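PDB 3G8R: probable spore coat polysaccharide biosynthesis protein E from Chromobacterium violaceum ATCC 12472, which probably acts as an N-acylneuraminate-9-phosphate synthase, here represented by its zinc-binding NeuB barrel and the SAF domain that follows. Local coordinates for residues Y66-R69 against F70-R74; P304-E307 against G308-T311; V84-M87 against K88-F92; V170-Y173 against P174-D177; Y47-L50 against D51-I54. All blocks are in the same frame, centred on the assembly; numbering follows the deposited sequence.

Contact 1: Y66-R69 against F70-R74; sequences YVKR and FEETR
Phe-70 N reaches back to Tyr-66 O at 2.8 Å, the first of three sound i to i+4 bonds that carry the backbone through helix 67-72. Tyr-66 occupies the N-cap position, and Glu-71 N to Val-67 O (3.0 Å) and Glu-72 N to Lys-68 O (2.9 Å) continue the pattern. The ladder then weakens: Thr-73 N makes only a weak bond to Arg-69 O, 3.4 Å long, where the chain leaves the helical conformation. The Thr-73 hydroxyl strengthens this last turn, for OG1 donates to Arg-69 O over 2.9 Å. A chi1 of 51°, which sets OG1 between its own backbone N and carbonyl carbon, turns the hydroxyl back toward that oxygen.

Among the side chains, CB of Tyr-66 sits over one face of the Phe-70 ring, 4.2 Å from its centroid and displaced toward the rim, a CH-pi contact. The two rings are nearly parallel (22°) but slid so far apart that they barely overlap. CE of Lys-68 lies against OE1 of Glu-72, whereas NZ stands 3.7 Å from that oxygen, a long salt bridge. Val-67 and Glu-71 run side by side; the Glu-71 carboxylate is held by Gly-60 N, and Arg-69 NH2 bonds to Asn-15. Phe-303 of the second subunit meets the Phe-70 ring.

Apolar and aromatic groups therefore gather at the subunit interface, the exposed Lys-68–Glu-72 pair adds only a loose electrostatic link, and the threonine hydroxyl adds a second bond to Arg-69 O where the backbone bond of the last turn is weak.

Contact 2: P304-E307 against G308-T311; sequences PPVE and GQLT
Val-306 and Gln-309 exchange two hydrogen bonds across a tight turn. In the first, Gln-309 N donates to Val-306 O over 2.7 Å with an N-H...O angle of 164°. In the second, the side-chain amide returns the bond: OE1 of Gln-309 accepts from Val-306 N at 3.1 Å, with the donor in the plane of the amide carbonyl. The Gln-309 chain is extended, with CG anti to the backbone N (chi1 176°), and this stretch brings the amide alongside the residue 305-306 backbone. There OE1 also touches CA of Pro-305 at 3.2 Å and CG2 of Val-306 at 3.7 Å.

Further bonds come from the same chain. NE2 of Gln-309 donates to Val-282 O, so both ends of the buried amide are used. Arg-276 NH1 is a second donor to Val-306 O and also bonds to Gln-309 O, tying the turn to helix 269-276. Phe-58 of the second subunit packs on Val-306.

With an i to i+3 bond and the CA atoms of Val-306 and Gln-309 5.5 Å apart, residues 306-309 form a beta-turn, modelled with a cis peptide between Glu-307 and Gly-308 at its centre. It belongs to the loop between strands 299-302 and 321-323 of the SAF domain.

Contact 3: V84-M87 against K88-F92; sequences VAEM and KANGF
Asn-90 and Glu-86 meet at an angle, their amide and carboxylate planes turned 68° from each other. ND2 of Asn-90 serves two acceptors, both lying in its amide plane: Glu-86 O at 2.9 Å and, more loosely, Glu-86 OE1 at 3.3 Å. The carboxylate oxygen is approached from above its own plane, and the backbone oxygen likewise from well outside the carbonyl plane. This leaves the direction along the carbonyl to Asn-90 N, so Glu-86 O takes two bonds from one residue. The bend in the Glu-86 chain (chi2 -71°) brings OE1 back to the amide, while its charge is met by Arg-28.

On another flank, Val-84 and Lys-88 lie side by side, CG1 of the valine 3.5 Å from CD of the lysine, whose NZ goes on to Gly-111 O. The ring of Phe-92 presents its edge to the carbonyl of selenomethionine Met-87. Phe-92 N donates to that same oxygen over 3.0 Å, and Gly-91, with positive phi, sends its N to Lys-88 O at 2.9 Å, completing a Schellman motif.

The motif ends helix 77-89 and leads into strand 93-98. Met-87 and Phe-92 face strand 40-47, and Glu-86 and Asn-90 pack against helix 21-33.

Contact 4: V170-Y173 against P174-D177; sequences VAEY and PTPD
Thr-175 and Glu-172 supply the one hydrogen bond between segments 170-173 and 174-177: OG1 of the threonine donates to Glu-172 O over 2.7 Å. The donor lies 27° from the carbonyl plane. Thr-175 OG1 is anti to its own carbonyl carbon (chi1 -46°), an orientation that directs the hydroxyl across the turn and sends CG2 toward Val-170. Two further backbone groups of the loop bond to His-202, which with His-225 is a zinc ligand: Val-170 O accepts from its ND1, and the Thr-175 backbone is the other, consistent with a second-shell role in orienting this ligand. Glu-172 OE2 is hydrogen-bonded to ND1 of His-179. Asp-177 forms a salt bridge with Arg-254 of the second subunit, and Ala-171 N bonds to Glu-271 of that subunit.

The bend contains two backbone features: an inverse gamma turn centred on Ala-171 and a cis peptide between Tyr-173 and Pro-174. The loop follows strand 164-168, sixth in the closed eight-stranded parallel barrel, at the carboxyl ends of the strands, where TIM barrels carry their active sites.

Van der Waals contact is sparse. CB of Val-170 and CG2 of Thr-175 come within 4.1 Å. Glu-172 and Pro-176 cross at about a right angle, with OE2 of the glutamate 3.5 Å from CD of the proline.

Among aromatic contacts, the Tyr-173 ring meets the imidazole of His-202 and packs edge-to-face with Tyr-238; the nearest atom of the Tyr-173 side chain lies about 4 Å from the zinc ion.

Contact 5: Y47-L50 against D51-I54; sequences YRNL and DTFI
Asn-49 O gathers the donors of the turn that starts helix 50-53. Phe-53 N is the strongest of them, at 2.7 Å with an N-H...O angle of 148°. Thr-52 N also bonds to this oxygen, but weakly. The hydroxyl of Thr-52 lies between two acceptors, Asn-49 O at 2.9 Å and Asn-49 OD1 at 3.2 Å; having one proton, it may serve either. The asparagine's own CG, anti to the backbone N, brings OD1 within range. Farther along, Ile-54 N makes a weak bond to Leu-50 O.

Asn-49 occupies the N-cap position, directly before a single-turn helix, and it is also the centre of an inverse gamma turn by which the chain leaves barrel strand 40-47. Asp-51, on the helix, is paired with Arg-74.

Beyond these bonds, Arg-48 lies across the Phe-53 ring. Its CG stands above the ring centre, 4.1 Å from the centroid and 11° off the normal, in a CH-pi contact. CD comes to 3.5 Å from CE1 of the phenylalanine, and the guanidinium plane is turned 71° from the ring. Gln-46 accepts from NH1, while Phe-99 makes a cation-pi contact with the group. Phe-303 of the second subunit stacks on Phe-53, and CG of Leu-50 runs beside CD1 of Ile-54 at 4.1 Å.

From the N terminus the contacts follow in series, 47-54, 66-74, 84-92, 170-177 and 304-311; each closes a short local turn, and none nests in or crosses another. Contact 5 leaves barrel strand 40-47 and touches contact 1 through the Arg-74–Asp-51 salt bridge (NH1 to OD1, 2.9 Å) and the packing of Phe-70 on Arg-48. Contact 3, on the helix before strand 93-98, meets contact 5 where Val-84 packs on Tyr-47. Contact 4, beside the zinc site, approaches contact 1 to about 4 Å between nearest atoms without touching it. Contact 2 lies in the SAF domain, its centre about 76 Å from that of contact 1; like contacts 1, 4 and 5, it touches the second subunit.

Contact 1: Y66-R69 against F70-R74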
loop_
_atom_site.group_PDB
_atom_site.type_symbol
_atom_site.label_atom_id
_atom_site.label_comp_id
_atom_site.label_asym_id
_atom_site.label_seq_id
_atom_site.Cartn_x
_atom_site.Cartn_y
_atom_site.Cartn_z
ATOM N N TYR A 66 -3.441 11.347 -33.378
ATOM C CA TYR A 66 -2.096 10.726 -33.398
ATOM C C TYR A 66 -1.371 10.726 -34.751
ATOM O O TYR A 66 -0.136 10.851 -34.803
ATOM C CB TYR A 66 -2.101 9.308 -32.813
ATOM C CG TYR A 66 -2.507 9.185 -31.352
ATOM C CD1 TYR A 66 -1.652 9.604 -30.318
ATOM C CD2 TYR A 66 -3.726 8.602 -31.003
ATOM C CE1 TYR A 66 -2.035 9.467 -28.953
ATOM C CE2 TYR A 66 -4.124 8.471 -29.679
ATOM C CZ TYR A 66 -3.283 8.895 -28.643
ATOM O OH TYR A 66 -3.696 8.731 -27.316
ATOM N N VAL A 67 -2.102 10.584 -35.846
ATOM C CA VAL A 67 -1.435 10.576 -37.140
ATOM C C VAL A 67 -0.404 11.698 -37.269
ATOM O O VAL A 67 0.757 11.438 -37.544
ATOM C CB VAL A 67 -2.435 10.670 -38.280
ATOM C CG1 VAL A 67 -1.714 10.690 -39.615
ATOM C CG2 VAL A 67 -3.349 9.515 -38.210
ATOM N N LYS A 68 -0.841 12.933 -37.060
ATOM C CA LYS A 68 -0.011 14.106 -37.314
ATOM C C LYS A 68 1.128 14.175 -36.315
ATOM O O LYS A 68 2.287 14.472 -36.681
ATOM C CB LYS A 68 -0.853 15.386 -37.233
ATOM C CG LYS A 68 -0.148 16.642 -37.670
ATOM C CD LYS A 68 -1.049 17.850 -37.601
ATOM C CE LYS A 68 -0.274 19.079 -37.087
ATOM N NZ LYS A 68 -0.448 20.312 -37.966
ATOM N N ARG A 69 0.800 13.896 -35.057
ATOM C CA ARG A 69 1.814 13.891 -34.012
ATOM C C ARG A 69 2.929 12.893 -34.383
ATOM O O ARG A 69 4.119 13.236 -34.288
ATOM C CB ARG A 69 1.178 13.651 -32.634
ATOM C CG ARG A 69 2.098 13.080 -31.576
ATOM C CD ARG A 69 2.952 14.110 -30.784
ATOM N NE ARG A 69 3.377 13.496 -29.507
ATOM C CZ ARG A 69 4.384 13.898 -28.721
ATOM N NH1 ARG A 69 5.144 14.955 -29.047
ATOM N NH2 ARG A 69 4.633 13.215 -27.596
ATOM N N PHE A 70 2.541 11.708 -34.866
ATOM C CA PHE A 70 3.496 10.696 -35.259
ATOM C C PHE A 70 4.363 11.104 -36.424
ATOM O O PHE A 70 5.581 10.909 -36.401
ATOM C CB PHE A 70 2.799 9.387 -35.604
ATOM C CG PHE A 70 2.280 8.633 -34.409
ATOM C CD1 PHE A 70 1.287 7.678 -34.556
ATOM C CD2 PHE A 70 2.766 8.881 -33.128
ATOM C CE1 PHE A 70 0.806 6.980 -33.454
ATOM C CE2 PHE A 70 2.270 8.179 -32.022
ATOM C CZ PHE A 70 1.297 7.244 -32.190
ATOM N N GLU A 71 3.739 11.659 -37.456
ATOM C CA GLU A 71 4.485 12.059 -38.652
ATOM C C GLU A 71 5.494 13.158 -38.333
ATOM O O GLU A 71 6.632 13.086 -38.776
ATOM C CB GLU A 71 3.552 12.465 -39.805
ATOM C CG GLU A 71 2.752 11.298 -40.410
ATOM C CD GLU A 71 1.842 11.700 -41.587
ATOM O OE1 GLU A 71 1.813 10.946 -42.595
ATOM O OE2 GLU A 71 1.159 12.764 -41.518
ATOM N N GLU A 72 5.078 14.146 -37.545
ATOM C CA GLU A 72 5.917 15.306 -37.225
ATOM C C GLU A 72 7.188 15.006 -36.425
ATOM O O GLU A 72 8.203 15.697 -36.575
ATOM C CB GLU A 72 5.119 16.331 -36.436
ATOM C CG GLU A 72 4.187 17.196 -37.257
ATOM C CD GLU A 72 3.435 18.198 -36.389
ATOM O OE1 GLU A 72 2.957 19.215 -36.943
ATOM O OE2 GLU A 72 3.332 17.975 -35.149
ATOM N N THR A 73 7.123 13.991 -35.569
ATOM C CA THR A 73 8.227 13.701 -34.662
ATOM C C THR A 73 9.068 12.514 -35.124
ATOM O O THR A 73 9.939 12.034 -34.384
ATOM C CB THR A 73 7.723 13.448 -33.237
ATOM O OG1 THR A 73 6.678 12.481 -33.280
ATOM C CG2 THR A 73 7.181 14.728 -32.633
ATOM N N ARG A 74 8.793 12.059 -36.349
ATOM C CA ARG A 74 9.518 10.967 -37.006
ATOM C C ARG A 74 11.050 11.057 -36.819
ATOM O O ARG A 74 11.635 12.132 -36.961
ATOM C CB ARG A 74 9.133 10.956 -38.498
ATOM C CG ARG A 74 9.650 9.810 -39.351
ATOM C CD ARG A 74 9.641 10.177 -40.861
ATOM N NE ARG A 74 9.785 8.980 -41.703
ATOM C CZ ARG A 74 8.775 8.356 -42.317
ATOM N NH1 ARG A 74 9.004 7.265 -43.044
ATOM N NH2 ARG A 74 7.533 8.831 -42.212
#

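Contact 2: P304-E307 against G308-T311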
loop_
_atom_site.group_PDB
_atom_site.type_symbol
_atom_site.label_atom_id
_atom_site.label_comp_id
_atom_site.label_asym_id
_atom_site.label_seq_id
_atom_site.Cartn_x
_atom_site.Cartn_y
_atom_site.Cartn_z
ATOM N N PRO A 304 4.600 -1.084 38.533
ATOM C CA PRO A 304 5.393 -1.646 37.439
ATOM C C PRO A 304 6.372 -2.684 37.969
ATOM O O PRO A 304 6.590 -2.745 39.166
ATOM C CB PRO A 304 6.138 -0.446 36.931
ATOM C CG PRO A 304 6.402 0.311 38.126
ATOM C CD PRO A 304 5.246 0.124 39.058
ATOM N N PRO A 305 6.942 -3.517 37.089
ATOM C CA PRO A 305 7.868 -4.506 37.631
ATOM C C PRO A 305 9.287 -3.949 37.789
ATOM O O PRO A 305 9.636 -2.952 37.195
ATOM C CB PRO A 305 7.848 -5.618 36.570
ATOM C CG PRO A 305 7.308 -4.967 35.329
ATOM C CD PRO A 305 6.831 -3.597 35.622
ATOM N N VAL A 306 10.077 -4.593 38.621
ATOM C CA VAL A 306 11.505 -4.383 38.619
ATOM C C VAL A 306 12.130 -5.583 37.893
ATOM O O VAL A 306 11.507 -6.638 37.751
ATOM C CB VAL A 306 12.057 -4.283 40.052
ATOM C CG1 VAL A 306 11.561 -3.031 40.743
ATOM C CG2 VAL A 306 11.678 -5.523 40.871
ATOM N N GLU A 307 13.353 -5.415 37.423
ATOM C CA GLU A 307 14.111 -6.502 36.866
ATOM C C GLU A 307 14.323 -7.475 38.002
ATOM O O GLU A 307 14.420 -7.022 39.155
ATOM C CB GLU A 307 15.468 -5.921 36.510
ATOM C CG GLU A 307 16.048 -6.320 35.148
ATOM C CD GLU A 307 17.425 -5.660 34.860
ATOM O OE1 GLU A 307 18.061 -5.106 35.798
ATOM O OE2 GLU A 307 17.866 -5.704 33.686
ATOM N N GLY A 308 14.334 -8.793 37.788
ATOM C CA GLY A 308 13.597 -9.529 36.795
ATOM C C GLY A 308 12.536 -10.153 37.689
ATOM O O GLY A 308 12.609 -11.311 38.121
ATOM N N GLN A 309 11.580 -9.310 38.047
ATOM C CA GLN A 309 10.398 -9.735 38.730
ATOM C C GLN A 309 9.625 -10.530 37.725
ATOM O O GLN A 309 9.688 -10.255 36.521
ATOM C CB GLN A 309 9.594 -8.517 39.111
ATOM C CG GLN A 309 8.277 -8.827 39.748
ATOM C CD GLN A 309 7.671 -7.595 40.338
ATOM O OE1 GLN A 309 8.167 -6.481 40.126
ATOM N NE2 GLN A 309 6.592 -7.778 41.086
ATOM N N LEU A 310 8.924 -11.542 38.215
ATOM C CA LEU A 310 8.071 -12.319 37.368
ATOM C C LEU A 310 6.914 -11.374 37.043
ATOM O O LEU A 310 6.459 -10.622 37.912
ATOM C CB LEU A 310 7.598 -13.559 38.124
ATOM C CG LEU A 310 6.547 -14.403 37.399
ATOM C CD1 LEU A 310 7.237 -15.401 36.545
ATOM C CD2 LEU A 310 5.594 -15.097 38.337
ATOM N N THR A 311 6.490 -11.381 35.782
ATOM C CA THR A 311 5.385 -10.549 35.294
ATOM C C THR A 311 4.171 -11.398 34.984
ATOM O O THR A 311 4.272 -12.606 34.826
ATOM C CB THR A 311 5.762 -9.804 34.013
ATOM O OG1 THR A 311 5.643 -10.686 32.900
ATOM C CG2 THR A 311 7.175 -9.330 34.081
#

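Contact 3: V84-M87 against K88-F92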
loop_
_atom_site.group_PDB
_atom_site.type_symbol
_atom_site.label_atom_id
_atom_site.label_comp_id
_atom_site.label_asym_id
_atom_site.label_seq_id
_atom_site.Cartn_x
_atom_site.Cartn_y
_atom_site.Cartn_z
ATOM N N VAL A 84 19.858 5.392 -28.179
ATOM C CA VAL A 84 20.281 4.222 -27.437
ATOM C C VAL A 84 21.719 4.393 -26.975
ATOM O O VAL A 84 22.071 4.044 -25.847
ATOM C CB VAL A 84 20.191 2.964 -28.300
ATOM C CG1 VAL A 84 20.800 1.758 -27.568
ATOM C CG2 VAL A 84 18.738 2.714 -28.718
ATOM N N ALA A 85 22.540 4.955 -27.852
ATOM C CA ALA A 85 23.937 5.095 -27.576
ATOM C C ALA A 85 24.117 5.897 -26.296
ATOM O O ALA A 85 24.755 5.413 -25.354
ATOM C CB ALA A 85 24.616 5.733 -28.735
ATOM N N GLU A 86 23.523 7.089 -26.237
ATOM C CA GLU A 86 23.514 7.885 -25.009
ATOM C C GLU A 86 22.852 7.127 -23.853
ATOM O O GLU A 86 23.498 6.907 -22.826
ATOM C CB GLU A 86 22.828 9.242 -25.196
ATOM C CG GLU A 86 23.710 10.358 -25.771
ATOM C CD GLU A 86 24.803 10.908 -24.820
ATOM O OE1 GLU A 86 24.468 11.339 -23.688
ATOM O OE2 GLU A 86 25.997 10.941 -25.241
HETATM N N MSE A 87 21.593 6.709 -24.006
HETATM C CA MSE A 87 20.947 5.920 -22.956
HETATM C C MSE A 87 21.985 5.070 -22.233
HETATM O O MSE A 87 22.195 5.218 -21.036
HETATM C CB MSE A 87 19.864 5.004 -23.523
HETATM C CG MSE A 87 18.567 5.697 -23.723
HETATM SE SE MSE A 87 17.288 4.859 -24.700
HETATM C CE MSE A 87 16.350 6.345 -24.877
ATOM N N LYS A 88 22.649 4.197 -22.987
ATOM C CA LYS A 88 23.615 3.264 -22.424
ATOM C C LYS A 88 24.834 3.979 -21.891
ATOM O O LYS A 88 25.327 3.640 -20.818
ATOM C CB LYS A 88 23.996 2.209 -23.453
ATOM C CG LYS A 88 22.818 1.326 -23.875
ATOM C CD LYS A 88 23.115 0.573 -25.156
ATOM C CE LYS A 88 22.552 -0.848 -25.099
ATOM N NZ LYS A 88 23.186 -1.743 -26.113
ATOM N N ALA A 89 25.296 4.986 -22.624
ATOM C CA ALA A 89 26.386 5.829 -22.154
ATOM C C ALA A 89 26.205 6.304 -20.712
ATOM O O ALA A 89 27.167 6.335 -19.950
ATOM C CB ALA A 89 26.552 6.997 -23.053
ATOM N N ASN A 90 24.972 6.649 -20.333
ATOM C CA ASN A 90 24.677 7.186 -19.002
ATOM C C ASN A 90 24.344 6.090 -17.982
ATOM O O ASN A 90 24.188 6.354 -16.788
ATOM C CB ASN A 90 23.532 8.203 -19.064
ATOM C CG ASN A 90 23.871 9.433 -19.896
ATOM O OD1 ASN A 90 24.122 10.502 -19.357
ATOM N ND2 ASN A 90 23.851 9.288 -21.211
ATOM N N GLY A 91 24.221 4.853 -18.442
ATOM C CA GLY A 91 24.014 3.756 -17.515
ATOM C C GLY A 91 22.558 3.378 -17.422
ATOM O O GLY A 91 22.115 2.811 -16.417
ATOM N N PHE A 92 21.807 3.657 -18.468
ATOM C CA PHE A 92 20.422 3.257 -18.465
ATOM C C PHE A 92 20.271 1.954 -19.173
ATOM O O PHE A 92 20.854 1.765 -20.230
ATOM C CB PHE A 92 19.582 4.304 -19.172
ATOM C CG PHE A 92 19.466 5.587 -18.411
ATOM C CD1 PHE A 92 18.795 5.623 -17.196
ATOM C CD2 PHE A 92 20.014 6.756 -18.911
ATOM C CE1 PHE A 92 18.665 6.798 -16.497
ATOM C CE2 PHE A 92 19.894 7.947 -18.208
ATOM C CZ PHE A 92 19.232 7.975 -17.003
#

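Contact 4: V170-Y173 against P174-D177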
loop_
_atom_site.group_PDB
_atom_site.type_symbol
_atom_site.label_atom_id
_atom_site.label_comp_id
_atom_site.label_asym_id
_atom_site.label_seq_id
_atom_site.Cartn_x
_atom_site.Cartn_y
_atom_site.Cartn_z
ATOM N N VAL A 170 -3.562 2.976 -16.680
ATOM C CA VAL A 170 -4.835 3.449 -17.145
ATOM C C VAL A 170 -4.609 4.319 -18.379
ATOM O O VAL A 170 -3.713 5.189 -18.413
ATOM C CB VAL A 170 -5.552 4.231 -16.051
ATOM C CG1 VAL A 170 -6.957 4.564 -16.487
ATOM C CG2 VAL A 170 -5.568 3.417 -14.757
ATOM N N ALA A 171 -5.429 4.064 -19.397
ATOM C CA ALA A 171 -5.352 4.774 -20.650
ATOM C C ALA A 171 -6.183 6.055 -20.604
ATOM O O ALA A 171 -7.064 6.278 -21.430
ATOM C CB ALA A 171 -5.785 3.866 -21.782
ATOM N N GLU A 172 -5.936 6.897 -19.625
ATOM C CA GLU A 172 -6.485 8.235 -19.690
ATOM C C GLU A 172 -5.302 9.136 -19.610
ATOM O O GLU A 172 -4.387 8.948 -18.787
ATOM C CB GLU A 172 -7.518 8.505 -18.607
ATOM C CG GLU A 172 -8.766 7.649 -18.783
ATOM C CD GLU A 172 -9.628 7.558 -17.530
ATOM O OE1 GLU A 172 -10.365 6.540 -17.379
ATOM O OE2 GLU A 172 -9.583 8.505 -16.707
ATOM N N TYR A 173 -5.300 10.092 -20.521
ATOM C CA TYR A 173 -4.095 10.804 -20.850
ATOM C C TYR A 173 -4.392 12.265 -20.670
ATOM O O TYR A 173 -4.857 12.902 -21.600
ATOM C CB TYR A 173 -3.754 10.523 -22.312
ATOM C CG TYR A 173 -3.180 9.135 -22.604
ATOM C CD1 TYR A 173 -4.008 8.055 -22.948
ATOM C CD2 TYR A 173 -1.808 8.918 -22.577
ATOM C CE1 TYR A 173 -3.479 6.778 -23.245
ATOM C CE2 TYR A 173 -1.263 7.660 -22.880
ATOM C CZ TYR A 173 -2.103 6.596 -23.204
ATOM O OH TYR A 173 -1.520 5.381 -23.487
ATOM N N PRO A 174 -4.161 12.822 -19.480
ATOM C CA PRO A 174 -3.646 12.325 -18.209
ATOM C C PRO A 174 -4.732 11.649 -17.400
ATOM O O PRO A 174 -5.910 11.670 -17.785
ATOM C CB PRO A 174 -3.247 13.606 -17.496
ATOM C CG PRO A 174 -4.265 14.559 -17.979
ATOM C CD PRO A 174 -4.475 14.257 -19.408
ATOM N N THR A 175 -4.339 11.074 -16.272
ATOM C CA THR A 175 -5.264 10.293 -15.457
ATOM C C THR A 175 -5.690 11.050 -14.214
ATOM O O THR A 175 -4.849 11.494 -13.446
ATOM C CB THR A 175 -4.659 8.955 -15.060
ATOM O OG1 THR A 175 -4.038 8.348 -16.213
ATOM C CG2 THR A 175 -5.716 8.057 -14.489
ATOM N N PRO A 176 -7.004 11.250 -14.044
ATOM C CA PRO A 176 -7.526 11.854 -12.813
ATOM C C PRO A 176 -7.150 11.056 -11.569
ATOM O O PRO A 176 -7.056 9.836 -11.608
ATOM C CB PRO A 176 -9.049 11.822 -13.010
ATOM C CG PRO A 176 -9.270 11.826 -14.461
ATOM C CD PRO A 176 -8.000 11.258 -15.138
ATOM N N ASP A 177 -6.951 11.766 -10.466
ATOM C CA ASP A 177 -6.627 11.179 -9.177
ATOM C C ASP A 177 -7.661 10.154 -8.818
ATOM O O ASP A 177 -7.325 9.023 -8.540
ATOM C CB ASP A 177 -6.600 12.270 -8.132
ATOM C CG ASP A 177 -5.611 13.367 -8.460
ATOM O OD1 ASP A 177 -5.288 13.525 -9.652
ATOM O OD2 ASP A 177 -5.155 14.063 -7.529
#

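Contact 5: Y47-L50 against D51-I54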
loop_
_atom_site.group_PDB
_atom_site.type_symbol
_atom_site.label_atom_id
_atom_site.label_comp_id
_atom_site.label_asym_id
_atom_site.label_seq_id
_atom_site.Cartn_x
_atom_site.Cartn_y
_atom_site.Cartn_z
ATOM N N TYR A 47 9.051 2.429 -31.019
ATOM C CA TYR A 47 9.388 2.164 -32.404
ATOM C C TYR A 47 8.150 1.882 -33.182
ATOM O O TYR A 47 7.421 0.951 -32.859
ATOM C CB TYR A 47 10.280 0.947 -32.515
ATOM C CG TYR A 47 11.731 1.185 -32.246
ATOM C CD1 TYR A 47 12.160 2.338 -31.606
ATOM C CD2 TYR A 47 12.672 0.226 -32.588
ATOM C CE1 TYR A 47 13.494 2.547 -31.344
ATOM C CE2 TYR A 47 14.006 0.422 -32.328
ATOM C CZ TYR A 47 14.414 1.588 -31.705
ATOM O OH TYR A 47 15.744 1.803 -31.436
ATOM N N ARG A 48 7.921 2.719 -34.188
ATOM C CA ARG A 48 6.954 2.498 -35.263
ATOM C C ARG A 48 7.669 2.649 -36.609
ATOM O O ARG A 48 8.421 3.605 -36.817
ATOM C CB ARG A 48 5.830 3.525 -35.204
ATOM C CG ARG A 48 4.892 3.386 -34.013
ATOM C CD ARG A 48 3.907 4.567 -33.928
ATOM N NE ARG A 48 3.118 4.479 -32.713
ATOM C CZ ARG A 48 3.530 4.902 -31.526
ATOM N NH1 ARG A 48 4.725 5.458 -31.389
ATOM N NH2 ARG A 48 2.739 4.778 -30.477
ATOM N N ASN A 49 7.443 1.706 -37.517
ATOM C CA ASN A 49 7.941 1.820 -38.869
ATOM C C ASN A 49 6.957 2.660 -39.620
ATOM O O ASN A 49 6.002 2.144 -40.204
ATOM C CB ASN A 49 8.043 0.453 -39.520
ATOM C CG ASN A 49 8.942 0.466 -40.702
ATOM O OD1 ASN A 49 8.477 0.428 -41.845
ATOM N ND2 ASN A 49 10.259 0.558 -40.443
ATOM N N LEU A 50 7.189 3.968 -39.578
ATOM C CA LEU A 50 6.198 4.934 -40.023
ATOM C C LEU A 50 5.740 4.750 -41.462
ATOM O O LEU A 50 4.598 5.085 -41.792
ATOM C CB LEU A 50 6.662 6.357 -39.740
ATOM C CG LEU A 50 5.817 7.121 -38.699
ATOM C CD1 LEU A 50 5.731 6.453 -37.338
ATOM C CD2 LEU A 50 6.341 8.541 -38.548
ATOM N N ASP A 51 6.629 4.181 -42.291
ATOM C CA ASP A 51 6.314 3.745 -43.674
ATOM C C ASP A 51 5.125 2.787 -43.772
ATOM O O ASP A 51 4.179 3.051 -44.525
ATOM C CB ASP A 51 7.530 3.069 -44.323
ATOM C CG ASP A 51 8.571 4.072 -44.851
ATOM O OD1 ASP A 51 8.232 5.278 -45.056
ATOM O OD2 ASP A 51 9.734 3.626 -45.074
ATOM N N THR A 52 5.206 1.682 -43.025
ATOM C CA THR A 52 4.181 0.650 -42.997
ATOM C C THR A 52 3.043 1.049 -42.056
ATOM O O THR A 52 1.868 0.768 -42.314
ATOM C CB THR A 52 4.758 -0.722 -42.510
ATOM O OG1 THR A 52 5.500 -0.538 -41.299
ATOM C CG2 THR A 52 5.679 -1.349 -43.548
ATOM N N PHE A 53 3.404 1.713 -40.964
ATOM C CA PHE A 53 2.520 1.828 -39.833
ATOM C C PHE A 53 1.382 2.770 -40.060
ATOM O O PHE A 53 0.253 2.511 -39.621
ATOM C CB PHE A 53 3.280 2.278 -38.594
ATOM C CG PHE A 53 2.467 2.194 -37.350
ATOM C CD1 PHE A 53 1.905 3.342 -36.800
ATOM C CD2 PHE A 53 2.218 0.969 -36.761
ATOM C CE1 PHE A 53 1.127 3.280 -35.650
ATOM C CE2 PHE A 53 1.452 0.875 -35.615
ATOM C CZ PHE A 53 0.899 2.040 -35.045
ATOM N N ILE A 54 1.684 3.892 -40.696
ATOM C CA ILE A 54 0.649 4.845 -41.036
ATOM C C ILE A 54 0.188 4.506 -42.427
ATOM O O ILE A 54 0.950 4.570 -43.393
ATOM C CB ILE A 54 1.137 6.293 -40.961
ATOM C CG1 ILE A 54 1.691 6.582 -39.552
ATOM C CG2 ILE A 54 0.004 7.247 -41.418
ATOM C CD1 ILE A 54 1.819 8.070 -39.173
#